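Local atomic coordinates of tryptophan synthase alpha chain (Campylobacter jejuni, PDB entry 3THA), a protein that probably catalyses the aldol cleavage of indoleglycerol phosphate to indole and glyceraldehyde 3-phosphate, part of the last step of tryptophan biosynthesis. Residues 17-21 with 225-231; 39-43 with 246-250; 91-97 with 117-123; 125-129 with 156-160; 191-195 with 219-223. All coordinates share one frame; numbering follows the deposited sequence.

Contact 1: residues 17-21 with 225-231; sequences VAYTV and IVGTSIV
Val-17 and Ile-225 lie side by side and point the same way from neighbouring parallel strands, with Val-17 CB 3.8 Å from Ile-225 CG1. This end of the contact is tight, because backbone as well as side chains hold it. Val-226 N donates to Val-17 O over 2.9 Å, and Tyr-19 N donates to Val-226 O over 3.0 Å. Each of these carbonyl oxygens also receives a CA-H contact, from Ile-225 and Ala-18 respectively, so both are gripped twice. The pairing joins the first and last strands of the (beta/alpha)8 TIM barrel and thereby closes it. Val-17 and Ile-225 face the barrel interior, where both pack on Phe-203 and on Glu-46, the predicted proton acceptor. Ala-18 and Val-226 take the other face.

The backbone pairing ends at Gly-227, where the second segment turns from strand into helix. Ile-230 still presses closely on the strand: its CG1 meets Ala-18 CB at 4.0 Å, and its CG2 comes within 3.0 Å of Tyr-19 O, a carbon-oxygen contact. Only the far end is looser, with the Thr-20 and Val-231 CA atoms 5.4 Å apart. There one methyl does the touching. Val-231 CG2, beside its own backbone N and anti to the carbonyl carbon, reaches the edge of the Tyr-19 ring, 3.9 Å from CD2, and is equally far from Val-21 CG2. Even this end is buried: helix 60-70 covers it, with Ile-61 against Tyr-19, Ala-64 against Val-21 and Ile-60 against Val-231.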
# COMPACT_ATOMS: atom_id res chain seq x y z
N VAL B 17 -6.26 5.16 -18.89
CA VAL B 17 -5.84 5.79 -17.64
C VAL B 17 -4.58 5.10 -17.21
O VAL B 17 -4.48 3.90 -17.31
CB VAL B 17 -6.90 5.62 -16.50
CG1 VAL B 17 -6.46 6.40 -15.25
CG2 VAL B 17 -8.25 6.09 -16.97
N ALA B 18 -3.62 5.87 -16.73
CA ALA B 18 -2.38 5.29 -16.33
C ALA B 18 -1.89 5.91 -15.05
O ALA B 18 -2.18 7.08 -14.73
CB ALA B 18 -1.32 5.44 -17.46
N TYR B 19 -1.07 5.16 -14.36
CA TYR B 19 -0.47 5.66 -13.16
C TYR B 19 1.04 5.61 -13.33
O TYR B 19 1.57 4.66 -13.94
CB TYR B 19 -0.98 4.78 -11.99
CG TYR B 19 -0.21 4.90 -10.70
CD1 TYR B 19 -0.68 5.70 -9.68
CD2 TYR B 19 0.96 4.16 -10.49
CE1 TYR B 19 0.02 5.83 -8.49
CE2 TYR B 19 1.66 4.28 -9.30
CZ TYR B 19 1.19 5.13 -8.30
OH TYR B 19 1.85 5.26 -7.09
N THR B 20 1.73 6.61 -12.80
CA THR B 20 3.20 6.61 -12.70
C THR B 20 3.60 7.21 -11.36
O THR B 20 2.84 7.96 -10.73
CB THR B 20 3.93 7.43 -13.85
OG1 THR B 20 5.36 7.21 -13.80
CG2 THR B 20 3.71 8.93 -13.72
N VAL B 21 4.81 6.88 -10.94
CA VAL B 21 5.39 7.46 -9.76
C VAL B 21 6.31 8.61 -10.20
O VAL B 21 7.30 8.40 -10.88
CB VAL B 21 6.21 6.41 -8.96
CG1 VAL B 21 6.52 6.95 -7.55
CG2 VAL B 21 5.45 5.11 -8.85
N ILE B 225 -7.58 1.32 -16.28
CA ILE B 225 -6.51 1.91 -15.48
C ILE B 225 -5.32 0.97 -15.34
O ILE B 225 -5.43 -0.03 -14.64
CB ILE B 225 -6.99 2.26 -14.06
CG1 ILE B 225 -8.28 3.07 -14.10
CG2 ILE B 225 -5.92 2.99 -13.25
CD1 ILE B 225 -8.83 3.43 -12.72
N VAL B 226 -4.19 1.28 -16.01
CA VAL B 226 -2.98 0.49 -15.84
C VAL B 226 -2.00 1.10 -14.80
O VAL B 226 -1.63 2.30 -14.86
CB VAL B 226 -2.33 0.25 -17.18
CG1 VAL B 226 -1.06 -0.62 -17.03
CG2 VAL B 226 -3.34 -0.41 -18.13
N GLY B 227 -1.61 0.27 -13.81
CA GLY B 227 -0.75 0.71 -12.69
C GLY B 227 0.69 0.15 -12.69
O GLY B 227 1.59 0.64 -13.39
N THR B 228 0.88 -0.89 -11.89
CA THR B 228 2.12 -1.64 -11.83
C THR B 228 2.87 -1.66 -13.15
O THR B 228 4.00 -1.18 -13.21
CB THR B 228 1.85 -3.09 -11.35
OG1 THR B 228 0.89 -3.73 -12.24
CG2 THR B 228 1.28 -3.02 -9.90
N SER B 229 2.22 -2.16 -14.20
CA SER B 229 2.82 -2.32 -15.52
C SER B 229 3.42 -1.08 -16.16
O SER B 229 4.50 -1.18 -16.72
CB SER B 229 1.81 -2.91 -16.47
OG SER B 229 1.68 -4.25 -16.16
N ILE B 230 2.72 0.05 -16.10
CA ILE B 230 3.23 1.29 -16.66
C ILE B 230 4.50 1.64 -15.91
O ILE B 230 5.54 1.84 -16.52
CB ILE B 230 2.20 2.47 -16.63
CG1 ILE B 230 1.48 2.62 -17.98
CG2 ILE B 230 2.91 3.82 -16.45
CD1 ILE B 230 0.62 1.48 -18.38
N VAL B 231 4.43 1.65 -14.59
CA VAL B 231 5.62 1.88 -13.78
C VAL B 231 6.80 0.98 -14.25
O VAL B 231 7.96 1.42 -14.26
CB VAL B 231 5.34 1.75 -12.25
CG1 VAL B 231 6.64 1.90 -11.43
CG2 VAL B 231 4.33 2.80 -11.80

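Contact 2: residues 39-43 with 246-250; sequences QSPID and IEEIF
The Phe-250 ring meets Ile-42 through its CE2 atom, which lies 3.8 Å from Ile-42 CG1. A second ring, the pyrrolidine of Pro-41, pushes its CG toward residues 246-250. There Pro-41 CG is 4.0 Å from Phe-250 CB and 3.7 Å from Glu-247 CG. Glu-247 runs on extended past CG, which lays its carboxylate against the proline, with Glu-247 OE2 3.8 Å from Pro-41 CG; this is a van der Waals contact of oxygen on carbon, not a hydrogen bond. Deeper in, the terminal methyl of Ile-42 packs on the branch methyl of Ile-246, CD1 to CG2 at 3.5 Å, the closest approach between the segments. With Ile-246 CG1 beside the backbone N (chi1 -73°), CG2 falls anti to that N and faces the loop.

No hydrogen bond links the two segments, and the polar fringe belongs to the exposed Glu-247. Ile-42 and Ile-246 share Phe-33 of helix 27-35 as a further neighbour, while Ile-42 also rests on Ala-18 of the first strand. The arrangement brings the C-terminal helix against the loop that leads into the second strand, the helix-to-strand kind of loop that lies at the N-terminal end of the strands in a TIM barrel.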
# COMPACT_ATOMS: atom_id res chain seq x y z
N GLN B 39 1.10 13.69 -26.76
CA GLN B 39 1.23 12.74 -27.87
C GLN B 39 1.13 11.28 -27.48
O GLN B 39 1.32 10.42 -28.33
CB GLN B 39 2.52 12.93 -28.65
CG GLN B 39 2.80 14.34 -29.11
CD GLN B 39 4.12 14.80 -28.49
OE1 GLN B 39 5.21 14.39 -28.92
NE2 GLN B 39 4.01 15.61 -27.43
N SER B 40 0.87 10.98 -26.21
CA SER B 40 0.72 9.57 -25.82
C SER B 40 -0.76 9.21 -25.89
O SER B 40 -1.58 10.10 -25.82
CB SER B 40 1.25 9.34 -24.40
OG SER B 40 0.34 9.89 -23.46
N PRO B 41 -1.11 7.91 -25.98
CA PRO B 41 -2.54 7.62 -26.10
C PRO B 41 -3.28 7.62 -24.73
O PRO B 41 -4.47 7.26 -24.66
CB PRO B 41 -2.54 6.24 -26.75
CG PRO B 41 -1.32 5.58 -26.22
CD PRO B 41 -0.31 6.68 -25.86
N ILE B 42 -2.62 8.09 -23.69
CA ILE B 42 -3.21 8.19 -22.34
C ILE B 42 -4.07 9.45 -22.23
O ILE B 42 -3.62 10.56 -22.56
CB ILE B 42 -2.11 8.26 -21.29
CG1 ILE B 42 -1.27 6.97 -21.36
CG2 ILE B 42 -2.68 8.54 -19.90
CD1 ILE B 42 0.07 7.08 -20.64
N ASP B 43 -5.30 9.28 -21.73
CA ASP B 43 -6.28 10.35 -21.64
C ASP B 43 -6.24 11.00 -20.26
O ASP B 43 -6.43 12.21 -20.13
CB ASP B 43 -7.68 9.80 -21.90
CG ASP B 43 -7.83 9.20 -23.28
OD1 ASP B 43 -7.32 9.79 -24.26
OD2 ASP B 43 -8.48 8.13 -23.40
N ILE B 246 4.30 2.05 -23.67
CA ILE B 246 3.03 2.60 -23.26
C ILE B 246 2.07 2.77 -24.42
O ILE B 246 0.95 3.25 -24.26
CB ILE B 246 3.21 3.96 -22.58
CG1 ILE B 246 3.81 3.79 -21.20
CG2 ILE B 246 1.91 4.66 -22.45
CD1 ILE B 246 4.28 5.08 -20.62
N GLU B 247 2.48 2.40 -25.61
CA GLU B 247 1.53 2.46 -26.69
C GLU B 247 1.28 1.06 -27.21
O GLU B 247 0.41 0.81 -28.07
CB GLU B 247 2.02 3.42 -27.78
CG GLU B 247 0.86 3.88 -28.66
CD GLU B 247 1.11 5.21 -29.35
OE1 GLU B 247 2.30 5.57 -29.54
OE2 GLU B 247 0.09 5.87 -29.71
N GLU B 248 2.09 0.14 -26.65
CA GLU B 248 1.89 -1.29 -26.83
C GLU B 248 0.70 -1.65 -25.93
O GLU B 248 -0.20 -2.38 -26.31
CB GLU B 248 3.15 -2.06 -26.39
CG GLU B 248 3.25 -3.50 -26.90
CD GLU B 248 4.72 -3.91 -27.22
OE1 GLU B 248 5.69 -3.21 -26.80
OE2 GLU B 248 4.90 -4.94 -27.93
N ILE B 249 0.69 -1.09 -24.75
CA ILE B 249 -0.35 -1.39 -23.80
C ILE B 249 -1.72 -0.87 -24.28
O ILE B 249 -2.71 -1.56 -24.12
CB ILE B 249 0.07 -0.93 -22.42
CG1 ILE B 249 1.30 -1.75 -21.99
CG2 ILE B 249 -1.08 -1.05 -21.39
CD1 ILE B 249 2.05 -1.22 -20.77
N PHE B 250 -1.78 0.28 -24.95
CA PHE B 250 -3.08 0.88 -25.28
C PHE B 250 -3.52 0.86 -26.75
O PHE B 250 -4.28 1.73 -27.17
CB PHE B 250 -3.13 2.34 -24.78
CG PHE B 250 -3.17 2.50 -23.27
CD1 PHE B 250 -4.32 2.13 -22.53
CD2 PHE B 250 -2.10 3.07 -22.60
CE1 PHE B 250 -4.36 2.29 -21.15
CE2 PHE B 250 -2.14 3.26 -21.22
CZ PHE B 250 -3.27 2.86 -20.49

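Contact 3: residues 91-97 with 117-123; sequences LVFMVYY and ICALIVP
Ile-117 CD1 sits over the centre of the Phe-93 ring in a CH-pi contact, 3.8 Å from the centroid and 11° off the normal. Ile-117 CG1 lies beside its backbone N (chi1 -54°), and a second torsion of -82° folds CD1 over the ring. Leu-120 CD2 comes instead to the ring edge, near its plane, and lies 3.8 Å from Phe-93 CB. On the opposite face of the sheet Val-92 CG1 touches Ile-121 CG1 at 3.8 Å, the two side chains crossing at about a right angle. Beside them SE of Met-94, a selenomethionine, is 4.0 Å from Ile-121 CD1.

Backbone bonds fix this register. Cys-118 N donates to Leu-91 O and Ile-121 N to Phe-93 O, the latter at 2.8 Å; Val-95 N closes the ladder on Ile-121 O at 3.2 Å, while Phe-93 N to Ala-119 O is weak and bent. Beyond the strand ends a water accepts from Tyr-97 N and donates to Pro-123 O, linking the two loops.

Farther out, Ala-112 of helix 105-114 backs both Phe-93 and Ile-117, whereas Met-94 and Ile-121 lie against Glu-46, the predicted proton acceptor. Ile-55 and Ala-56 of the second subunit pack on Pro-123 and Met-94. These are the third and fourth TIM-barrel strands, parallel neighbours joined by a beta-alpha-beta crossover, with their interior face lining the probable active site.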
# COMPACT_ATOMS: atom_id res chain seq x y z
N LEU B 91 -4.92 15.48 -15.19
CA LEU B 91 -3.99 15.13 -14.13
C LEU B 91 -4.72 14.85 -12.80
O LEU B 91 -5.51 15.67 -12.32
CB LEU B 91 -2.95 16.23 -13.99
CG LEU B 91 -2.13 16.50 -15.27
CD1 LEU B 91 -1.17 17.65 -15.08
CD2 LEU B 91 -1.38 15.22 -15.76
N VAL B 92 -4.46 13.68 -12.24
CA VAL B 92 -5.11 13.21 -11.03
C VAL B 92 -4.03 12.76 -10.02
O VAL B 92 -3.20 11.90 -10.33
CB VAL B 92 -6.07 12.03 -11.35
CG1 VAL B 92 -6.53 11.32 -10.07
CG2 VAL B 92 -7.29 12.54 -12.08
N PHE B 93 -4.03 13.35 -8.82
CA PHE B 93 -3.18 12.85 -7.77
C PHE B 93 -3.68 11.53 -7.24
O PHE B 93 -4.88 11.32 -7.06
CB PHE B 93 -3.08 13.83 -6.62
CG PHE B 93 -2.02 14.85 -6.79
CD1 PHE B 93 -0.78 14.51 -7.32
CD2 PHE B 93 -2.25 16.15 -6.41
CE1 PHE B 93 0.22 15.46 -7.48
CE2 PHE B 93 -1.26 17.14 -6.58
CZ PHE B 93 -0.03 16.78 -7.10
N MSE B 94 -2.76 10.62 -6.99
CA MSE B 94 -3.04 9.47 -6.17
C MSE B 94 -1.92 9.51 -5.13
O MSE B 94 -0.79 9.27 -5.45
CB MSE B 94 -3.04 8.21 -7.01
CG MSE B 94 -3.10 6.93 -6.26
SE MSE B 94 -3.93 5.67 -7.51
CE MSE B 94 -3.65 4.05 -6.59
N VAL B 95 -2.27 9.89 -3.91
CA VAL B 95 -1.34 9.97 -2.80
C VAL B 95 -2.00 9.38 -1.56
O VAL B 95 -3.21 9.35 -1.46
CB VAL B 95 -0.97 11.46 -2.46
CG1 VAL B 95 -0.14 12.08 -3.56
CG2 VAL B 95 -2.21 12.29 -2.24
N TYR B 96 -1.21 8.95 -0.61
CA TYR B 96 -1.73 8.62 0.69
C TYR B 96 -2.00 9.88 1.45
O TYR B 96 -1.41 10.93 1.15
CB TYR B 96 -0.73 7.83 1.44
CG TYR B 96 -0.59 6.44 0.94
CD1 TYR B 96 -1.52 5.50 1.28
CD2 TYR B 96 0.47 6.07 0.11
CE1 TYR B 96 -1.40 4.22 0.88
CE2 TYR B 96 0.59 4.76 -0.32
CZ TYR B 96 -0.36 3.84 0.09
OH TYR B 96 -0.33 2.51 -0.26
N TYR B 97 -2.93 9.78 2.39
CA TYR B 97 -3.39 10.89 3.18
C TYR B 97 -2.29 11.55 4.01
O TYR B 97 -2.36 12.75 4.29
CB TYR B 97 -4.54 10.45 4.09
CG TYR B 97 -5.33 11.60 4.69
CD1 TYR B 97 -6.33 12.24 3.96
CD2 TYR B 97 -5.10 12.03 5.99
CE1 TYR B 97 -7.06 13.29 4.51
CE2 TYR B 97 -5.84 13.05 6.55
CZ TYR B 97 -6.81 13.69 5.80
OH TYR B 97 -7.54 14.72 6.35
N ILE B 117 -4.55 20.01 -11.51
CA ILE B 117 -5.03 18.74 -10.98
C ILE B 117 -6.55 18.82 -10.80
O ILE B 117 -7.08 19.81 -10.25
CB ILE B 117 -4.36 18.41 -9.63
CG1 ILE B 117 -2.82 18.47 -9.76
CG2 ILE B 117 -4.94 17.10 -9.04
CD1 ILE B 117 -2.09 17.23 -10.34
N CYS B 118 -7.26 17.79 -11.27
CA CYS B 118 -8.72 17.83 -11.33
C CYS B 118 -9.35 16.83 -10.37
O CYS B 118 -10.57 16.86 -10.20
CB CYS B 118 -9.19 17.56 -12.76
SG CYS B 118 -8.99 15.82 -13.23
N ALA B 119 -8.55 15.93 -9.78
CA ALA B 119 -9.07 14.90 -8.86
C ALA B 119 -8.01 14.26 -7.98
O ALA B 119 -6.84 14.17 -8.37
CB ALA B 119 -9.78 13.83 -9.63
N LEU B 120 -8.42 13.74 -6.82
CA LEU B 120 -7.53 13.03 -5.94
C LEU B 120 -8.08 11.66 -5.71
O LEU B 120 -9.28 11.51 -5.53
CB LEU B 120 -7.48 13.70 -4.57
CG LEU B 120 -7.35 15.22 -4.48
CD1 LEU B 120 -7.53 15.65 -3.02
CD2 LEU B 120 -5.98 15.67 -4.96
N ILE B 121 -7.22 10.66 -5.70
CA ILE B 121 -7.54 9.35 -5.23
C ILE B 121 -6.66 9.13 -3.98
O ILE B 121 -5.44 9.22 -4.06
CB ILE B 121 -7.12 8.30 -6.25
CG1 ILE B 121 -7.69 8.64 -7.64
CG2 ILE B 121 -7.50 6.87 -5.80
CD1 ILE B 121 -7.19 7.73 -8.73
N VAL B 122 -7.27 8.82 -2.83
CA VAL B 122 -6.49 8.62 -1.61
C VAL B 122 -6.71 7.19 -1.14
O VAL B 122 -7.78 6.86 -0.57
CB VAL B 122 -6.87 9.63 -0.49
CG1 VAL B 122 -5.86 9.53 0.64
CG2 VAL B 122 -6.92 11.12 -1.04
N PRO B 123 -5.73 6.31 -1.42
CA PRO B 123 -5.82 4.94 -1.03
C PRO B 123 -5.90 4.88 0.46
O PRO B 123 -5.17 5.62 1.17
CB PRO B 123 -4.44 4.35 -1.47
CG PRO B 123 -4.02 5.23 -2.57
CD PRO B 123 -4.48 6.59 -2.17
O HOH W 1 -4.00 7.22 3.15

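Contact 4: residues 125-129 with 156-160; sequences LSFEE and RVKKL
Glu-128 and Arg-156 reach for each other from opposite directions and form a salt bridge, OE2 to NH1 at 2.9 Å. Within the same ion pair a weak hydrogen bond runs from Arg-156 NH2 to Glu-128 OE1 at 3.0 Å. The carboxylate and guanidinium are nearly parallel, 15° apart, but stepped: the carboxylate is displaced to one side of the guanidinium plane, and Leu-160 CD2 lies over the other face, offset toward the rim. Both chains bend at the second torsion, which brings charged ends together from residues whose CB atoms do not face the partner segment.

In Phe-127 CG stands anti to the backbone N (chi1 175°); CB thus meets both Leu-160 CD2, at 3.7 Å, and Arg-156 NH2, at 3.6 Å, while the ring runs on toward Lys-159. Lys-159 stays extended until a bend at its last torsion, where NZ comes within 3.7 Å of Phe-127 CE1. Glu-128 and Lys-159 also touch a crystal neighbour, so their conformations may owe something to the lattice. The contact lies at the surface, joining the short 3-10 turn ahead of helix 131-140 to helix 154-161; Phe-127 rests on Ile-134 of the former helix, and Val-157 packs against helix 180-195.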
# COMPACT_ATOMS: atom_id res chain seq x y z
N LEU B 125 -7.97 5.80 2.49
CA LEU B 125 -8.83 6.75 3.19
C LEU B 125 -10.25 6.28 2.99
O LEU B 125 -10.80 6.45 1.90
CB LEU B 125 -8.64 8.17 2.68
CG LEU B 125 -9.33 9.29 3.47
CD1 LEU B 125 -8.65 9.48 4.82
CD2 LEU B 125 -9.24 10.57 2.68
N SER B 126 -10.85 5.66 4.00
CA SER B 126 -12.25 5.24 3.86
C SER B 126 -13.19 6.45 3.80
O SER B 126 -12.83 7.59 4.16
CB SER B 126 -12.69 4.36 5.04
OG SER B 126 -12.85 5.17 6.18
N PHE B 127 -14.42 6.19 3.35
CA PHE B 127 -15.38 7.28 3.19
C PHE B 127 -15.63 8.03 4.51
O PHE B 127 -15.71 9.27 4.57
CB PHE B 127 -16.68 6.73 2.65
CG PHE B 127 -17.76 7.77 2.56
CD1 PHE B 127 -18.69 7.91 3.61
CD2 PHE B 127 -17.81 8.65 1.47
CE1 PHE B 127 -19.67 8.90 3.55
CE2 PHE B 127 -18.79 9.65 1.39
CZ PHE B 127 -19.73 9.78 2.43
N GLU B 128 -15.77 7.24 5.57
CA GLU B 128 -16.04 7.75 6.90
C GLU B 128 -14.95 8.69 7.43
O GLU B 128 -15.25 9.54 8.29
CB GLU B 128 -16.23 6.57 7.85
CG GLU B 128 -17.59 5.84 7.67
CD GLU B 128 -17.59 4.73 6.56
OE1 GLU B 128 -16.55 4.48 5.87
OE2 GLU B 128 -18.68 4.10 6.39
N GLU B 129 -13.70 8.55 6.93
CA GLU B 129 -12.56 9.36 7.38
C GLU B 129 -12.42 10.59 6.53
O GLU B 129 -11.68 11.50 6.86
CB GLU B 129 -11.25 8.58 7.29
CG GLU B 129 -10.98 7.61 8.40
CD GLU B 129 -9.76 6.75 8.09
OE1 GLU B 129 -8.60 7.19 8.34
OE2 GLU B 129 -9.97 5.62 7.59
N ARG B 156 -24.39 -0.17 -0.03
CA ARG B 156 -23.22 0.64 0.26
C ARG B 156 -22.77 1.36 -1.04
O ARG B 156 -22.25 2.47 -1.01
CB ARG B 156 -22.12 -0.25 0.89
CG ARG B 156 -20.74 0.43 1.07
CD ARG B 156 -20.61 1.18 2.38
NE ARG B 156 -19.28 1.76 2.55
CZ ARG B 156 -19.01 2.88 3.24
NH1 ARG B 156 -19.99 3.57 3.85
NH2 ARG B 156 -17.74 3.31 3.33
N VAL B 157 -23.04 0.74 -2.19
CA VAL B 157 -22.68 1.33 -3.47
C VAL B 157 -23.60 2.52 -3.79
O VAL B 157 -23.13 3.59 -4.18
CB VAL B 157 -22.73 0.26 -4.63
CG1 VAL B 157 -22.61 0.90 -6.00
CG2 VAL B 157 -21.68 -0.82 -4.42
N LYS B 158 -24.90 2.31 -3.65
CA LYS B 158 -25.89 3.38 -3.82
C LYS B 158 -25.48 4.60 -2.97
O LYS B 158 -25.39 5.72 -3.46
CB LYS B 158 -27.29 2.86 -3.49
CG LYS B 158 -28.40 3.90 -3.40
CD LYS B 158 -29.80 3.28 -3.65
CE LYS B 158 -30.97 4.21 -3.27
NZ LYS B 158 -31.22 5.35 -4.23
N LYS B 159 -25.18 4.36 -1.70
CA LYS B 159 -24.73 5.42 -0.82
C LYS B 159 -23.37 6.08 -1.22
O LYS B 159 -23.22 7.30 -1.11
CB LYS B 159 -24.72 4.90 0.61
CG LYS B 159 -23.94 5.72 1.57
CD LYS B 159 -23.74 5.02 2.92
CE LYS B 159 -22.60 5.70 3.72
NZ LYS B 159 -22.89 7.15 4.01
N LEU B 160 -22.40 5.31 -1.70
CA LEU B 160 -21.11 5.91 -2.08
C LEU B 160 -21.20 6.72 -3.37
O LEU B 160 -20.51 7.74 -3.52
CB LEU B 160 -20.02 4.86 -2.19
CG LEU B 160 -19.51 4.35 -0.83
CD1 LEU B 160 -18.92 2.95 -0.98
CD2 LEU B 160 -18.48 5.31 -0.21

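Contact 5: residues 191-195 with 219-223; sequences VKEIR and KVADG
Asp-222 OD1 takes the shortest polar contact here, a salt bridge to Arg-195 NH2 at 2.8 Å. The oxygen comes to the edge of the guanidinium, near its plane, but the carboxylate as a whole is twisted, the two planes standing 44° apart. Of the guanidinium nitrogens NH2 alone meets the carboxylate, close to OD1 and more distant, at 3.3 Å, from Asp-222 OD2. That second oxygen accepts a hydrogen bond from Ile-202 N, with Arg-8 only a long, weak ion partner, so the aspartate is also held from strand 202-205. The first torsion of Arg-195, -107°, falls away from the staggered positions and carries the chain over Val-191 toward Asp-222. Val-191 CG1 accordingly covers one face of the guanidinium, 3.2 Å above the plane and toward the rim.

The same methyl, Val-191 CG1, lies 3.7 Å from the carbonyl oxygen of Val-220. The methyl-to-methyl contacts belong to Val-191 CG2, which is 4.0 Å from Ala-221 CB and 4.2 Å from Val-220 CG1. Val-220 and Ala-221 in turn rest on Val-204 of strand 202-205. The end of helix 180-195 is thus joined to the loop entering the last barrel strand by a small aliphatic patch of Val-191, Val-220 and Ala-221, with one ion pair at its margin. Since Arg-195 is exposed, water would probably screen that charge pair, while OD2 is held separately by Ile-202 N.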
# COMPACT_ATOMS: atom_id res chain seq x y z
N VAL B 191 -20.94 -3.10 -12.84
CA VAL B 191 -21.09 -1.89 -13.65
C VAL B 191 -22.55 -1.49 -13.87
O VAL B 191 -22.94 -0.36 -13.56
CB VAL B 191 -20.34 -2.05 -15.01
CG1 VAL B 191 -20.85 -1.08 -16.05
CG2 VAL B 191 -18.82 -1.91 -14.79
N LYS B 192 -23.36 -2.42 -14.38
CA LYS B 192 -24.80 -2.24 -14.49
C LYS B 192 -25.40 -1.70 -13.17
O LYS B 192 -26.19 -0.74 -13.17
CB LYS B 192 -25.44 -3.58 -14.85
CG LYS B 192 -26.91 -3.48 -15.37
CD LYS B 192 -27.51 -4.79 -15.79
CE LYS B 192 -28.48 -4.55 -16.95
NZ LYS B 192 -29.61 -5.53 -17.06
N GLU B 193 -25.02 -2.31 -12.05
CA GLU B 193 -25.53 -1.94 -10.75
C GLU B 193 -25.18 -0.49 -10.43
O GLU B 193 -26.04 0.29 -10.02
CB GLU B 193 -24.98 -2.91 -9.69
CG GLU B 193 -25.35 -2.57 -8.26
CD GLU B 193 -24.84 -3.57 -7.25
OE1 GLU B 193 -24.03 -3.19 -6.40
OE2 GLU B 193 -25.26 -4.74 -7.28
N ILE B 194 -23.91 -0.12 -10.62
CA ILE B 194 -23.47 1.23 -10.37
C ILE B 194 -24.23 2.17 -11.30
O ILE B 194 -24.74 3.20 -10.85
CB ILE B 194 -21.98 1.40 -10.62
CG1 ILE B 194 -21.21 0.38 -9.80
CG2 ILE B 194 -21.54 2.82 -10.27
CD1 ILE B 194 -19.79 0.16 -10.25
N ARG B 195 -24.32 1.79 -12.57
CA ARG B 195 -25.05 2.61 -13.53
C ARG B 195 -26.43 2.98 -13.02
O ARG B 195 -26.84 4.13 -13.19
CB ARG B 195 -25.14 1.95 -14.91
CG ARG B 195 -24.23 2.63 -15.91
CD ARG B 195 -23.70 1.69 -16.97
NE ARG B 195 -22.45 2.22 -17.53
CZ ARG B 195 -21.64 1.60 -18.38
NH1 ARG B 195 -21.93 0.37 -18.83
NH2 ARG B 195 -20.54 2.21 -18.80
N LYS B 219 -14.57 -3.41 -22.94
CA LYS B 219 -16.01 -3.62 -23.13
C LYS B 219 -16.74 -3.84 -21.82
O LYS B 219 -17.88 -4.31 -21.80
CB LYS B 219 -16.31 -4.75 -24.13
CG LYS B 219 -15.39 -5.96 -24.10
CD LYS B 219 -14.99 -6.29 -25.54
CE LYS B 219 -13.96 -7.40 -25.63
NZ LYS B 219 -13.23 -7.37 -26.95
N VAL B 220 -16.09 -3.48 -20.73
CA VAL B 220 -16.66 -3.72 -19.42
C VAL B 220 -17.29 -2.42 -18.96
O VAL B 220 -18.43 -2.42 -18.53
CB VAL B 220 -15.58 -4.23 -18.43
CG1 VAL B 220 -16.03 -4.08 -17.00
CG2 VAL B 220 -15.25 -5.68 -18.74
N ALA B 221 -16.57 -1.31 -19.13
CA ALA B 221 -17.02 -0.01 -18.62
C ALA B 221 -16.72 1.17 -19.55
O ALA B 221 -16.97 1.09 -20.75
CB ALA B 221 -16.45 0.23 -17.23
N ASP B 222 -16.22 2.27 -18.99
CA ASP B 222 -15.99 3.51 -19.74
C ASP B 222 -14.52 3.89 -19.83
O ASP B 222 -14.19 4.90 -20.44
CB ASP B 222 -16.70 4.68 -19.03
CG ASP B 222 -18.20 4.54 -19.02
OD1 ASP B 222 -18.78 4.04 -20.01
OD2 ASP B 222 -18.80 4.94 -18.03
N GLY B 223 -13.65 3.13 -19.15
CA GLY B 223 -12.22 3.45 -19.03
C GLY B 223 -11.44 2.29 -18.43
O GLY B 223 -12.04 1.34 -17.90

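From the N terminus, segment 17-21 opens contact 1 on the first strand and 39-43 opens contact 2. Contact 3 closes a short loop between the third and fourth strands. In series follow contact 4, joining the 3-10 turn before helix 131-140 to helix 154-161, and contact 5, joining helix 180-195 to the loop before strand 223-226; all three nest within the long loops of contacts 1 and 2. Those two cross: contact 1 closes at 225-231, sealing the barrel, and contact 2 afterward at 246-250, on the C-terminal helix. Contacts 1 and 2 touch; Tyr-19 to Met-94 links 1 with 3, Tyr-97 to Leu-125 links 3 with 4, and Val-157 to Ile-194 links 4 with 5.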